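Local coordinates for ethanolamine kinase Pv091845 (Plasmodium vivax, PDB 2QG7), which probably phosphorylates ethanolamine, the first of three steps leading from it to phosphatidylethanolamine, at residues Lys204-Leu209 / Ala361-Asn366; Ser234-Thr239 / Tyr414-Ile419; Asn238-Tyr243 / Trp421-Leu426; Asn287-Leu292 / Ile407-Pro412; His367-Ala372 / Met443-Ala448. One frame throughout, in Å; residues are numbered along the deposited sequence.

Interaction 1: Lys204-Leu209 / Ala361-Asn366; sequences KNLKLL and AYDIAN
Leu206 inserts its forked end between Asp363 and Ile364, joining two nearly antiparallel helices in the C-terminal lobe of a protein-kinase-like fold. The segment axes pass 11.8 Å apart at 155°, and this wide spacing is bridged by side chains alone. From CB, which points toward helix 360-369, the Leu206 chain runs outward with CG opposite its own backbone N (chi1 -175°), and at CG it divides. One branch, CD1, ends 3.4 Å from OD2 of Asp363, with the carboxylate carbon farther off. The other, CD2, rests 4.0 Å from CG1 of Ile364 in plain apolar contact. Leu209, one turn later, sends its side chain across that of Asp363 at about a right angle. The carboxylate is thus flanked by methyl groups on this side, while its hydrogen bonds are made elsewhere: OD1 to the backbone N of Cys295, OD2 to the backbone N of His294 and to NE2 of His210. His294 and Cys295 belong to the HxD sequence that marks the catalytic loop in kinase-like families, so Asp363 probably helps to hold that loop's backbone. Phe390 of helix 384-395 packs on both Leu206 and Ile364 and extends the apolar part of the contact. The second methyl to approach the carboxylate is CD2 of Leu209, 4.1 Å from OD2 of Asp363.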
# COMPACT_ATOMS: atom_id res chain seq x y z
N LYS D 204 13.38 26.93 9.69
CA LYS D 204 13.39 28.28 10.34
C LYS D 204 12.05 28.66 10.94
O LYS D 204 12.00 29.18 12.06
CB LYS D 204 13.81 29.37 9.37
CG LYS D 204 15.29 29.41 9.04
CD LYS D 204 15.51 30.60 8.15
CE LYS D 204 16.83 30.51 7.41
NZ LYS D 204 17.98 30.63 8.36
N ASN D 205 10.96 28.40 10.19
CA ASN D 205 9.59 28.63 10.67
C ASN D 205 9.19 27.69 11.78
O ASN D 205 8.45 28.04 12.69
CB ASN D 205 8.58 28.55 9.52
CG ASN D 205 7.27 29.25 9.85
OD1 ASN D 205 7.27 30.36 10.38
ND2 ASN D 205 6.17 28.61 9.55
N LEU D 206 9.71 26.47 11.71
CA LEU D 206 9.44 25.44 12.72
C LEU D 206 10.13 25.78 14.04
O LEU D 206 9.58 25.51 15.09
CB LEU D 206 9.81 24.02 12.21
CG LEU D 206 9.45 22.85 13.15
CD1 LEU D 206 7.94 22.65 13.27
CD2 LEU D 206 10.12 21.56 12.72
N LYS D 207 11.33 26.37 13.97
CA LYS D 207 12.00 26.87 15.17
C LYS D 207 11.23 28.03 15.82
O LYS D 207 11.05 28.03 17.06
CB LYS D 207 13.43 27.32 14.86
CG LYS D 207 14.44 26.71 15.81
CD LYS D 207 14.31 27.33 17.19
CE LYS D 207 14.93 26.47 18.25
NZ LYS D 207 16.41 26.52 18.03
N LEU D 208 10.78 28.99 15.00
CA LEU D 208 9.87 30.03 15.46
C LEU D 208 8.66 29.48 16.24
O LEU D 208 8.28 30.04 17.26
CB LEU D 208 9.38 30.88 14.29
CG LEU D 208 10.42 31.78 13.58
CD1 LEU D 208 9.88 32.38 12.24
CD2 LEU D 208 10.86 32.89 14.54
N LEU D 209 8.03 28.41 15.74
CA LEU D 209 6.98 27.73 16.45
C LEU D 209 7.50 27.10 17.73
O LEU D 209 6.89 27.21 18.80
CB LEU D 209 6.31 26.69 15.52
CG LEU D 209 5.44 25.55 16.08
CD1 LEU D 209 4.16 26.09 16.64
CD2 LEU D 209 5.17 24.52 15.02
N ALA D 361 11.31 16.58 18.99
CA ALA D 361 11.87 15.56 18.11
C ALA D 361 10.75 14.78 17.38
O ALA D 361 10.93 14.38 16.22
CB ALA D 361 12.76 14.65 18.86
N TYR D 362 9.59 14.61 18.04
CA TYR D 362 8.40 14.12 17.35
C TYR D 362 7.98 14.93 16.09
O TYR D 362 7.72 14.34 15.03
CB TYR D 362 7.23 14.02 18.30
CG TYR D 362 6.02 13.52 17.61
CD1 TYR D 362 5.81 12.14 17.42
CD2 TYR D 362 5.07 14.42 17.11
CE1 TYR D 362 4.66 11.66 16.77
CE2 TYR D 362 3.92 13.96 16.43
CZ TYR D 362 3.73 12.58 16.28
OH TYR D 362 2.60 12.15 15.62
N ASP D 363 7.92 16.26 16.21
CA ASP D 363 7.50 17.12 15.12
C ASP D 363 8.44 17.10 13.93
O ASP D 363 7.99 17.22 12.80
CB ASP D 363 7.33 18.54 15.64
CG ASP D 363 6.14 19.28 15.01
OD1 ASP D 363 5.25 18.62 14.38
OD2 ASP D 363 6.11 20.52 15.17
N ILE D 364 9.72 16.93 14.17
CA ILE D 364 10.71 16.87 13.12
C ILE D 364 10.72 15.50 12.40
O ILE D 364 10.75 15.46 11.16
CB ILE D 364 12.15 17.21 13.66
CG1 ILE D 364 12.11 18.56 14.41
CG2 ILE D 364 13.23 17.19 12.51
CD1 ILE D 364 13.37 18.86 15.27
N ALA D 365 10.69 14.41 13.16
CA ALA D 365 10.65 13.06 12.61
C ALA D 365 9.32 12.76 11.89
O ALA D 365 9.31 12.09 10.86
CB ALA D 365 10.93 12.02 13.71
N ASN D 366 8.21 13.26 12.44
CA ASN D 366 6.92 13.20 11.78
C ASN D 366 6.96 13.95 10.45
O ASN D 366 6.45 13.44 9.47
CB ASN D 366 5.84 13.72 12.70
CG ASN D 366 4.43 13.61 12.10
OD1 ASN D 366 3.88 12.50 11.94
ND2 ASN D 366 3.84 14.76 11.76

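Interaction 2: Ser234-Thr239 / Tyr414-Ile419; sequences SFLWNT and YICSHI
Cys416 of helix 413-430 meets Leu236 and Trp237 at the start of helix 236-251, a buried helix-helix contact within the kinase-like C-terminal lobe. The sulfur-aromatic part comes first: SG of Cys416, placed anti to the backbone N (chi1 -177°) and so directed at both residues, sits 4.5 Å from the centroid of the six-membered ring of Trp237, an oblique approach 49° off the ring normal. Its nearest ring atoms are CZ3 and CH2. The apolar part is made by Leu236, whose CD2 is 4.0 Å from SG of Cys416, with CD1 almost as near. Leu236 also lays its CG over the centre of the Trp237 ring, which probably helps to hold the indole. Hydrogen bonds act within 234-239 and beyond it. NE1 of Trp237 and OG of Ser234 bind the two carboxylate oxygens of Glu359, while the first turn is fixed by a capping bond from Leu236 N to Ser234 OG, 3.2 Å, and by Thr239 OG1 donating to Phe235 O, 2.7 Å.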
# COMPACT_ATOMS: atom_id res chain seq x y z
N SER D 234 4.28 16.21 28.03
CA SER D 234 4.00 15.99 26.62
C SER D 234 2.56 15.49 26.47
O SER D 234 2.03 14.79 27.36
CB SER D 234 4.99 14.99 26.05
OG SER D 234 4.71 14.65 24.68
N PHE D 235 1.93 15.86 25.35
CA PHE D 235 0.56 15.44 25.04
C PHE D 235 0.56 14.21 24.12
O PHE D 235 -0.51 13.69 23.77
CB PHE D 235 -0.17 16.59 24.37
CG PHE D 235 -0.84 17.54 25.32
CD1 PHE D 235 -2.18 17.88 25.15
CD2 PHE D 235 -0.15 18.11 26.37
CE1 PHE D 235 -2.80 18.77 26.03
CE2 PHE D 235 -0.79 18.98 27.25
CZ PHE D 235 -2.10 19.31 27.07
N LEU D 236 1.75 13.74 23.74
CA LEU D 236 1.94 12.73 22.74
C LEU D 236 1.48 11.35 23.16
O LEU D 236 0.74 10.67 22.43
CB LEU D 236 3.42 12.71 22.30
CG LEU D 236 4.01 11.68 21.35
CD1 LEU D 236 3.22 11.55 20.01
CD2 LEU D 236 5.46 12.08 21.09
N TRP D 237 1.92 10.93 24.35
CA TRP D 237 1.66 9.58 24.84
C TRP D 237 0.24 9.43 25.33
O TRP D 237 -0.33 8.36 25.25
CB TRP D 237 2.66 9.22 25.94
CG TRP D 237 4.01 9.62 25.56
CD1 TRP D 237 4.72 10.67 26.06
CD2 TRP D 237 4.83 9.04 24.53
NE1 TRP D 237 5.94 10.76 25.45
CE2 TRP D 237 6.03 9.78 24.49
CE3 TRP D 237 4.66 7.96 23.64
CZ2 TRP D 237 7.07 9.48 23.62
CZ3 TRP D 237 5.68 7.66 22.78
CH2 TRP D 237 6.87 8.42 22.77
N ASN D 238 -0.33 10.50 25.85
CA ASN D 238 -1.74 10.56 26.15
C ASN D 238 -2.59 10.35 24.90
O ASN D 238 -3.65 9.76 24.98
CB ASN D 238 -2.07 11.94 26.75
CG ASN D 238 -3.53 12.06 27.20
OD1 ASN D 238 -3.91 11.57 28.28
ND2 ASN D 238 -4.35 12.74 26.37
N THR D 239 -2.12 10.86 23.76
CA THR D 239 -2.84 10.80 22.49
C THR D 239 -2.69 9.42 21.86
O THR D 239 -3.69 8.84 21.43
CB THR D 239 -2.35 11.89 21.50
OG1 THR D 239 -2.54 13.17 22.10
CG2 THR D 239 -3.14 11.87 20.22
N TYR D 414 10.57 8.47 14.60
CA TYR D 414 10.11 7.98 13.32
C TYR D 414 9.02 6.90 13.48
O TYR D 414 7.91 7.01 12.91
CB TYR D 414 11.29 7.42 12.58
CG TYR D 414 12.06 8.39 11.74
CD1 TYR D 414 11.61 8.72 10.46
CD2 TYR D 414 13.27 8.96 12.20
CE1 TYR D 414 12.31 9.58 9.65
CE2 TYR D 414 14.00 9.84 11.39
CZ TYR D 414 13.51 10.13 10.12
OH TYR D 414 14.18 10.98 9.30
N ILE D 415 9.36 5.87 14.27
CA ILE D 415 8.43 4.80 14.63
C ILE D 415 7.24 5.28 15.45
O ILE D 415 6.14 4.76 15.32
CB ILE D 415 9.12 3.67 15.43
CG1 ILE D 415 10.21 2.99 14.56
CG2 ILE D 415 8.08 2.59 15.83
CD1 ILE D 415 11.25 2.34 15.46
N CYS D 416 7.49 6.24 16.31
CA CYS D 416 6.45 6.86 17.12
C CYS D 416 5.36 7.58 16.24
O CYS D 416 4.15 7.50 16.47
CB CYS D 416 7.14 7.86 18.07
SG CYS D 416 6.00 8.62 19.18
N SER D 417 5.83 8.29 15.24
CA SER D 417 5.01 8.92 14.24
C SER D 417 4.21 7.88 13.39
O SER D 417 3.05 8.11 13.09
CB SER D 417 5.94 9.72 13.33
OG SER D 417 5.26 10.19 12.20
N HIS D 418 4.83 6.75 13.04
CA HIS D 418 4.10 5.62 12.41
C HIS D 418 2.95 5.05 13.24
O HIS D 418 1.87 4.81 12.73
CB HIS D 418 5.07 4.49 12.05
CG HIS D 418 6.04 4.86 10.98
ND1 HIS D 418 5.66 5.49 9.82
CD2 HIS D 418 7.38 4.68 10.90
CE1 HIS D 418 6.72 5.67 9.04
NE2 HIS D 418 7.78 5.19 9.68
N ILE D 419 3.20 4.81 14.52
CA ILE D 419 2.19 4.28 15.39
C ILE D 419 1.05 5.25 15.59
O ILE D 419 -0.13 4.88 15.53
CB ILE D 419 2.80 3.80 16.73
CG1 ILE D 419 3.77 2.65 16.45
CG2 ILE D 419 1.71 3.40 17.71
CD1 ILE D 419 4.69 2.21 17.64

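Interaction 3: Asn238-Tyr243 / Trp421-Leu426; sequences NTIWKY and WGLWSL
Tyr243 and Trp424 lie side by side and point the same way, with the indole edge turned toward the phenol face, in aromatic packing between helices 236-251 and 413-430 of the kinase-like C-terminal lobe. This is an offset edge-to-face pair: the Tyr243 ring and the five-membered ring of Trp424 have centroids 5.7 Å apart and planes at 62°. CG of Trp424 is anti to the backbone N (chi1 176°), which carries the indole alongside the phenol. CB of Trp424 makes a CH-pi contact over the Tyr243 face, 4.3 Å from the ring centroid. OH of Tyr243 comes to 3.5 Å from CD1 of Trp424. CB of Tyr243 is 3.5 Å from CB of Leu423, whose CD1 lies 3.6 Å from the backbone O of Ile240 and 4.2 Å from CG2 of Ile240.

Carbonyl O of Thr239 lies above the other face of Tyr243, toward its rim, and CZ3 of Trp421 sits 3.4 Å above the plane of Trp424. The segment axes cross at 42° and 9.3 Å. Helix 269-284 packs on Ile240 through Ile276, loop residues Ile120 and Ile148 touch Trp424, and helix 438-448 lies against Trp421 and Leu426.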
# COMPACT_ATOMS: atom_id res chain seq x y z
N ASN D 238 -0.33 10.50 25.85
CA ASN D 238 -1.74 10.56 26.15
C ASN D 238 -2.59 10.35 24.90
O ASN D 238 -3.65 9.76 24.98
CB ASN D 238 -2.07 11.94 26.75
CG ASN D 238 -3.53 12.06 27.20
OD1 ASN D 238 -3.91 11.57 28.28
ND2 ASN D 238 -4.35 12.74 26.37
N THR D 239 -2.12 10.86 23.76
CA THR D 239 -2.84 10.80 22.49
C THR D 239 -2.69 9.42 21.86
O THR D 239 -3.69 8.84 21.43
CB THR D 239 -2.35 11.89 21.50
OG1 THR D 239 -2.54 13.17 22.10
CG2 THR D 239 -3.14 11.87 20.22
N ILE D 240 -1.46 8.90 21.83
CA ILE D 240 -1.20 7.54 21.34
C ILE D 240 -1.99 6.48 22.11
O ILE D 240 -2.60 5.61 21.51
CB ILE D 240 0.32 7.20 21.30
CG1 ILE D 240 1.05 8.16 20.38
CG2 ILE D 240 0.53 5.76 20.80
CD1 ILE D 240 2.54 7.89 20.31
N TRP D 241 -1.96 6.55 23.43
CA TRP D 241 -2.76 5.65 24.28
C TRP D 241 -4.25 5.85 24.12
O TRP D 241 -5.01 4.89 24.27
CB TRP D 241 -2.37 5.73 25.77
CG TRP D 241 -1.04 5.08 26.05
CD1 TRP D 241 0.12 5.71 26.42
CD2 TRP D 241 -0.73 3.69 25.97
NE1 TRP D 241 1.13 4.79 26.58
CE2 TRP D 241 0.65 3.55 26.30
CE3 TRP D 241 -1.46 2.54 25.63
CZ2 TRP D 241 1.30 2.28 26.32
CZ3 TRP D 241 -0.81 1.30 25.65
CH2 TRP D 241 0.55 1.18 25.99
N LYS D 242 -4.68 7.08 23.82
CA LYS D 242 -6.10 7.33 23.60
C LYS D 242 -6.56 6.56 22.36
O LYS D 242 -7.61 5.95 22.36
CB LYS D 242 -6.32 8.82 23.43
CG LYS D 242 -7.80 9.32 23.33
CD LYS D 242 -7.81 10.63 22.39
CE LYS D 242 -9.28 11.20 22.27
NZ LYS D 242 -9.34 12.47 21.42
N TYR D 243 -5.77 6.61 21.29
CA TYR D 243 -6.10 5.90 20.06
C TYR D 243 -6.12 4.36 20.30
O TYR D 243 -7.01 3.67 19.81
CB TYR D 243 -5.11 6.24 18.95
CG TYR D 243 -5.03 7.67 18.47
CD1 TYR D 243 -6.13 8.54 18.58
CD2 TYR D 243 -3.87 8.14 17.88
CE1 TYR D 243 -6.05 9.88 18.11
CE2 TYR D 243 -3.78 9.44 17.40
CZ TYR D 243 -4.87 10.30 17.51
OH TYR D 243 -4.76 11.60 17.03
N TRP D 421 -0.02 7.75 13.61
CA TRP D 421 -0.86 7.93 12.45
C TRP D 421 -1.49 6.65 11.93
O TRP D 421 -2.50 6.71 11.25
CB TRP D 421 -0.13 8.68 11.34
CG TRP D 421 0.04 10.14 11.70
CD1 TRP D 421 1.19 10.76 12.07
CD2 TRP D 421 -1.00 11.14 11.82
NE1 TRP D 421 0.95 12.07 12.36
CE2 TRP D 421 -0.38 12.33 12.23
CE3 TRP D 421 -2.39 11.13 11.60
CZ2 TRP D 421 -1.09 13.52 12.42
CZ3 TRP D 421 -3.11 12.32 11.80
CH2 TRP D 421 -2.46 13.49 12.21
N GLY D 422 -0.87 5.49 12.25
CA GLY D 422 -1.51 4.20 12.08
C GLY D 422 -2.82 4.05 12.85
O GLY D 422 -3.78 3.56 12.30
N LEU D 423 -2.83 4.42 14.13
CA LEU D 423 -3.97 4.21 14.98
C LEU D 423 -5.01 5.26 14.72
O LEU D 423 -6.20 4.97 14.78
CB LEU D 423 -3.57 4.26 16.44
CG LEU D 423 -2.56 3.29 17.04
CD1 LEU D 423 -2.24 3.69 18.48
CD2 LEU D 423 -3.00 1.81 16.90
N TRP D 424 -4.59 6.48 14.43
CA TRP D 424 -5.51 7.53 14.03
C TRP D 424 -6.29 7.12 12.78
O TRP D 424 -7.51 7.26 12.72
CB TRP D 424 -4.72 8.83 13.74
CG TRP D 424 -5.56 9.94 13.23
CD1 TRP D 424 -6.29 10.83 13.97
CD2 TRP D 424 -5.79 10.28 11.85
NE1 TRP D 424 -6.93 11.72 13.14
CE2 TRP D 424 -6.66 11.40 11.83
CE3 TRP D 424 -5.35 9.74 10.62
CZ2 TRP D 424 -7.11 11.98 10.64
CZ3 TRP D 424 -5.78 10.29 9.46
CH2 TRP D 424 -6.64 11.45 9.47
N SER D 425 -5.56 6.67 11.77
CA SER D 425 -6.17 6.28 10.50
C SER D 425 -7.13 5.09 10.61
O SER D 425 -8.18 5.07 10.00
CB SER D 425 -5.11 6.00 9.47
OG SER D 425 -5.73 6.04 8.19
N LEU D 426 -6.77 4.12 11.42
CA LEU D 426 -7.65 3.00 11.68
C LEU D 426 -8.95 3.45 12.37
O LEU D 426 -10.04 2.96 12.02
CB LEU D 426 -6.94 1.91 12.49
CG LEU D 426 -5.94 1.04 11.72
CD1 LEU D 426 -5.25 0.04 12.68
CD2 LEU D 426 -6.58 0.29 10.52

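Interaction 4: Asn287-Leu292 / Ile407-Pro412; sequences NSPIVL and IREIQP
Ser288 and Glu409 point their side chains at each other, joining the loop before strand 290-293 to helix 400-410 in a polar contact of the kinase-like C-terminal lobe. Glu409 reaches over with an extended chain: CG lies opposite its backbone N (chi1 -163°) and the run continues straight through CD, so the carboxylate is carried clear of its own helix. Ser288 OG then donates to Glu409 OE2 at 2.5 Å. The hydroxyl meets that oxygen on its anti side, 31° out of the carboxylate plane, so the bond is not set in the plane of the group. The short bond also draws CB of Ser288 close, 3.1 Å from OE2 of Glu409. Pro289 crosses the glutamate obliquely, with its CD 3.7 Å from Glu409 OE2.

OE2 has a second polar partner, since Arg360 NE forms a salt bridge with it, and Ser288 OG in turn accepts from the backbone N of Ala361. Ser288 OG thus links the Glu409 carboxylate to the backbone in the first turn of helix 360-369. The place of the contact follows from this: strand 290-293 pairs antiparallel with strand 356-359, which runs straight into helix 360-369, and helix 400-410 is tied to that strand-to-helix junction through Glu409, Ser288 and Arg360.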
# COMPACT_ATOMS: atom_id res chain seq x y z
N ASN D 287 15.36 12.46 26.07
CA ASN D 287 15.03 13.75 26.71
C ASN D 287 14.93 14.90 25.68
O ASN D 287 15.86 15.74 25.53
CB ASN D 287 15.99 14.12 27.86
CG ASN D 287 15.67 13.37 29.17
OD1 ASN D 287 15.89 12.13 29.29
ND2 ASN D 287 15.19 14.13 30.19
N SER D 288 13.80 14.90 24.97
CA SER D 288 13.56 15.92 23.98
C SER D 288 12.69 16.97 24.63
O SER D 288 11.63 16.65 25.20
CB SER D 288 12.92 15.33 22.71
OG SER D 288 12.79 16.30 21.69
N PRO D 289 13.12 18.24 24.55
CA PRO D 289 12.36 19.36 25.10
C PRO D 289 10.92 19.41 24.57
O PRO D 289 10.71 19.34 23.37
CB PRO D 289 13.14 20.58 24.65
CG PRO D 289 14.52 20.04 24.29
CD PRO D 289 14.35 18.67 23.85
N ILE D 290 9.96 19.51 25.48
CA ILE D 290 8.55 19.66 25.17
C ILE D 290 8.29 21.09 24.72
O ILE D 290 8.50 22.04 25.47
CB ILE D 290 7.66 19.35 26.41
CG1 ILE D 290 8.19 18.11 27.18
CG2 ILE D 290 6.23 19.21 26.06
CD1 ILE D 290 8.30 16.84 26.38
N VAL D 291 7.89 21.24 23.45
CA VAL D 291 7.63 22.54 22.83
C VAL D 291 6.24 22.55 22.23
O VAL D 291 5.54 21.53 22.25
CB VAL D 291 8.71 22.90 21.79
CG1 VAL D 291 10.10 22.88 22.44
CG2 VAL D 291 8.71 21.95 20.64
N LEU D 292 5.80 23.70 21.74
CA LEU D 292 4.53 23.75 21.03
C LEU D 292 4.82 23.23 19.65
O LEU D 292 5.55 23.88 18.86
CB LEU D 292 4.01 25.18 20.96
CG LEU D 292 2.59 25.42 20.44
CD1 LEU D 292 1.58 24.48 21.11
CD2 LEU D 292 2.21 26.87 20.60
N ILE D 407 20.10 15.09 15.53
CA ILE D 407 19.99 13.92 14.66
C ILE D 407 19.70 12.60 15.43
O ILE D 407 18.72 11.92 15.14
CB ILE D 407 21.21 13.79 13.70
CG1 ILE D 407 21.23 14.95 12.70
CG2 ILE D 407 21.14 12.52 12.94
CD1 ILE D 407 22.39 14.85 11.66
N ARG D 408 20.51 12.30 16.44
CA ARG D 408 20.30 11.16 17.32
C ARG D 408 18.95 11.18 18.03
O ARG D 408 18.34 10.12 18.24
CB ARG D 408 21.41 11.11 18.40
CG ARG D 408 22.81 10.69 17.91
CD ARG D 408 23.07 9.21 18.20
NE ARG D 408 23.13 8.93 19.65
CZ ARG D 408 23.53 7.76 20.17
NH1 ARG D 408 23.55 7.60 21.50
NH2 ARG D 408 23.91 6.74 19.38
N GLU D 409 18.53 12.37 18.45
CA GLU D 409 17.34 12.57 19.28
C GLU D 409 16.04 12.23 18.54
O GLU D 409 15.07 11.78 19.16
CB GLU D 409 17.30 14.02 19.74
CG GLU D 409 16.38 14.30 20.91
CD GLU D 409 16.33 15.82 21.19
OE1 GLU D 409 17.38 16.37 21.62
OE2 GLU D 409 15.24 16.46 21.03
N ILE D 410 16.03 12.48 17.22
CA ILE D 410 14.78 12.38 16.44
C ILE D 410 14.51 10.95 15.97
O ILE D 410 13.40 10.61 15.55
CB ILE D 410 14.73 13.35 15.21
CG1 ILE D 410 15.82 13.01 14.19
CG2 ILE D 410 14.83 14.79 15.66
CD1 ILE D 410 15.55 13.54 12.79
N GLN D 411 15.54 10.12 16.11
CA GLN D 411 15.65 8.82 15.44
C GLN D 411 14.57 7.77 15.86
O GLN D 411 13.96 7.15 15.01
CB GLN D 411 17.10 8.31 15.57
CG GLN D 411 17.66 7.74 14.33
CD GLN D 411 17.75 8.70 13.20
OE1 GLN D 411 17.51 8.34 12.04
NE2 GLN D 411 18.14 9.92 13.52
N PRO D 412 14.31 7.61 17.17
CA PRO D 412 13.20 6.72 17.52
C PRO D 412 11.77 7.30 17.34
O PRO D 412 10.79 6.58 17.56
CB PRO D 412 13.43 6.47 19.01
CG PRO D 412 14.15 7.72 19.50
CD PRO D 412 15.00 8.18 18.36

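Interaction 5: His367-Ala372 / Met443-Ala448; sequences HFNEYA and MTRLTA
Successive bends in Arg445, at chi2 (-53°) and again at chi3 (-61°), fold its chain so that the guanidinium reaches Asn369 and Glu370 of segment 367-372. Glu370 bends as well, at chi2, and brings its carboxylate round to the same place. The two side chains cross at about a right angle, and the carboxylate and guanidinium planes are 75° apart, not the coplanar geometry of a bidentate salt bridge. What forms is a single long one, Glu370 OE1 to Arg445 NH2 at 3.8 Å. A water bridges the pair, accepting from Arg445 NH1 at 3.0 Å and hydrogen-bonded to Glu370 OE1 at 2.5 Å. Asn369 approaches the guanidinium obliquely, its ND2 3.8 Å from Arg445 NH1, but that amide nitrogen is hydrogen-bonded to the backbone O of Tyr414 on helix 413-430.

Arg445 is held from other directions by Tyr441 OH at NH2 and by His418 ND1 at NE. On its own helix 438-448, Met443 and Thr447 pack against Thr447 and Asn440, respectively, of the second subunit, so the contact lies close behind the dimer interface. Chemically, Tyr441, His418 and the water satisfy N-H groups of the buried guanidinium, while Glu370, the carboxylate of the contact, probably supplies compensating charge; although their salt bridge is long, the two charges probably still stabilise each other.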
# COMPACT_ATOMS: atom_id res chain seq x y z
N HIS D 367 7.63 15.09 10.39
CA HIS D 367 7.77 15.83 9.17
C HIS D 367 8.63 15.08 8.16
O HIS D 367 8.38 15.12 6.95
CB HIS D 367 8.38 17.22 9.46
CG HIS D 367 8.63 18.03 8.22
ND1 HIS D 367 7.62 18.38 7.35
CD2 HIS D 367 9.77 18.53 7.69
CE1 HIS D 367 8.12 19.06 6.34
NE2 HIS D 367 9.43 19.17 6.51
N PHE D 368 9.65 14.41 8.65
CA PHE D 368 10.53 13.64 7.80
C PHE D 368 9.84 12.38 7.23
O PHE D 368 10.13 11.97 6.11
CB PHE D 368 11.76 13.25 8.59
CG PHE D 368 12.73 14.40 8.79
CD1 PHE D 368 12.68 15.54 7.96
CD2 PHE D 368 13.73 14.33 9.76
CE1 PHE D 368 13.58 16.59 8.14
CE2 PHE D 368 14.66 15.37 9.92
CZ PHE D 368 14.58 16.49 9.12
N ASN D 369 8.93 11.79 8.00
CA ASN D 369 8.09 10.74 7.45
C ASN D 369 7.22 11.20 6.28
O ASN D 369 6.86 10.39 5.46
CB ASN D 369 7.23 10.05 8.52
CG ASN D 369 7.97 8.95 9.22
OD1 ASN D 369 8.82 8.28 8.64
ND2 ASN D 369 7.63 8.72 10.49
N GLU D 370 6.89 12.48 6.24
CA GLU D 370 5.94 13.00 5.28
C GLU D 370 6.59 13.30 3.95
O GLU D 370 5.98 13.82 3.06
CB GLU D 370 5.22 14.23 5.86
CG GLU D 370 4.28 13.97 7.09
CD GLU D 370 3.08 13.02 6.77
OE1 GLU D 370 2.51 12.38 7.71
OE2 GLU D 370 2.65 12.93 5.57
N TYR D 371 7.86 13.00 3.82
CA TYR D 371 8.60 13.14 2.59
C TYR D 371 8.11 12.03 1.65
O TYR D 371 8.15 12.18 0.40
CB TYR D 371 10.10 12.93 2.88
CG TYR D 371 10.88 14.16 3.34
CD1 TYR D 371 10.33 15.10 4.25
CD2 TYR D 371 12.20 14.37 2.92
CE1 TYR D 371 11.06 16.20 4.67
CE2 TYR D 371 12.95 15.47 3.35
CZ TYR D 371 12.37 16.38 4.22
OH TYR D 371 13.10 17.49 4.63
N ALA D 372 7.71 10.92 2.28
CA ALA D 372 7.10 9.75 1.61
C ALA D 372 5.71 10.05 1.03
O ALA D 372 5.28 9.37 0.10
CB ALA D 372 7.01 8.58 2.58
N MET D 443 -2.75 0.67 8.08
CA MET D 443 -2.02 -0.60 8.12
C MET D 443 -0.65 -0.45 7.55
O MET D 443 0.26 -1.08 8.03
CB MET D 443 -2.79 -1.71 7.36
CG MET D 443 -4.07 -2.14 8.03
SD MET D 443 -3.77 -2.75 9.73
CE MET D 443 -2.79 -4.23 9.43
N THR D 444 -0.51 0.36 6.51
CA THR D 444 0.78 0.70 5.95
C THR D 444 1.68 1.46 6.94
O THR D 444 2.88 1.15 7.01
CB THR D 444 0.63 1.54 4.65
OG1 THR D 444 -0.28 0.88 3.76
CG2 THR D 444 1.98 1.72 3.95
N ARG D 445 1.11 2.43 7.69
CA ARG D 445 1.86 3.13 8.75
C ARG D 445 2.29 2.17 9.86
O ARG D 445 3.42 2.24 10.29
CB ARG D 445 1.10 4.32 9.37
CG ARG D 445 0.73 5.44 8.45
CD ARG D 445 1.90 5.98 7.65
NE ARG D 445 2.95 6.52 8.53
CZ ARG D 445 3.00 7.78 8.98
NH1 ARG D 445 4.00 8.13 9.74
NH2 ARG D 445 2.06 8.69 8.66
N LEU D 446 1.37 1.33 10.33
CA LEU D 446 1.67 0.32 11.35
C LEU D 446 2.70 -0.69 10.90
O LEU D 446 3.47 -1.14 11.73
CB LEU D 446 0.43 -0.42 11.79
CG LEU D 446 -0.51 0.35 12.75
CD1 LEU D 446 -1.67 -0.56 13.22
CD2 LEU D 446 0.21 0.98 13.98
N THR D 447 2.70 -1.05 9.61
CA THR D 447 3.70 -1.93 9.00
C THR D 447 5.08 -1.23 9.06
O THR D 447 6.09 -1.87 9.37
CB THR D 447 3.33 -2.29 7.51
OG1 THR D 447 2.07 -2.96 7.46
CG2 THR D 447 4.34 -3.20 6.87
N ALA D 448 5.10 0.06 8.70
CA ALA D 448 6.31 0.89 8.76
C ALA D 448 6.94 0.95 10.15
O ALA D 448 8.15 1.08 10.24
CB ALA D 448 6.03 2.28 8.24
O HOH W 1 3.89 11.16 9.42

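In the fold
Following the chain, interaction 1 opens at 204-209, interactions 2 and 3 open from overlapping pieces of helix 236-251, and interaction 4 opens at 287-292. Interaction 1 closes first, at 361-366, and so crosses 2, 3 and 4. Interaction 5 opens immediately afterwards at 367-372, in series with interaction 1. Interaction 4 closes at 407-412, within the loops of 2 and 3, which close on helix 413-430. Interaction 5 closes last, at 443-448, crossing 2, 3 and 4. Helices 196-210, 236-251, 400-410 and 438-448 and strand 290-293 are thus tied round helices 360-369 and 413-430. Asn366 OD1 probably hydrogen-bonds Ser417 OG between 1 and 2; Trp421 packs on Arg445 between 3 and 5.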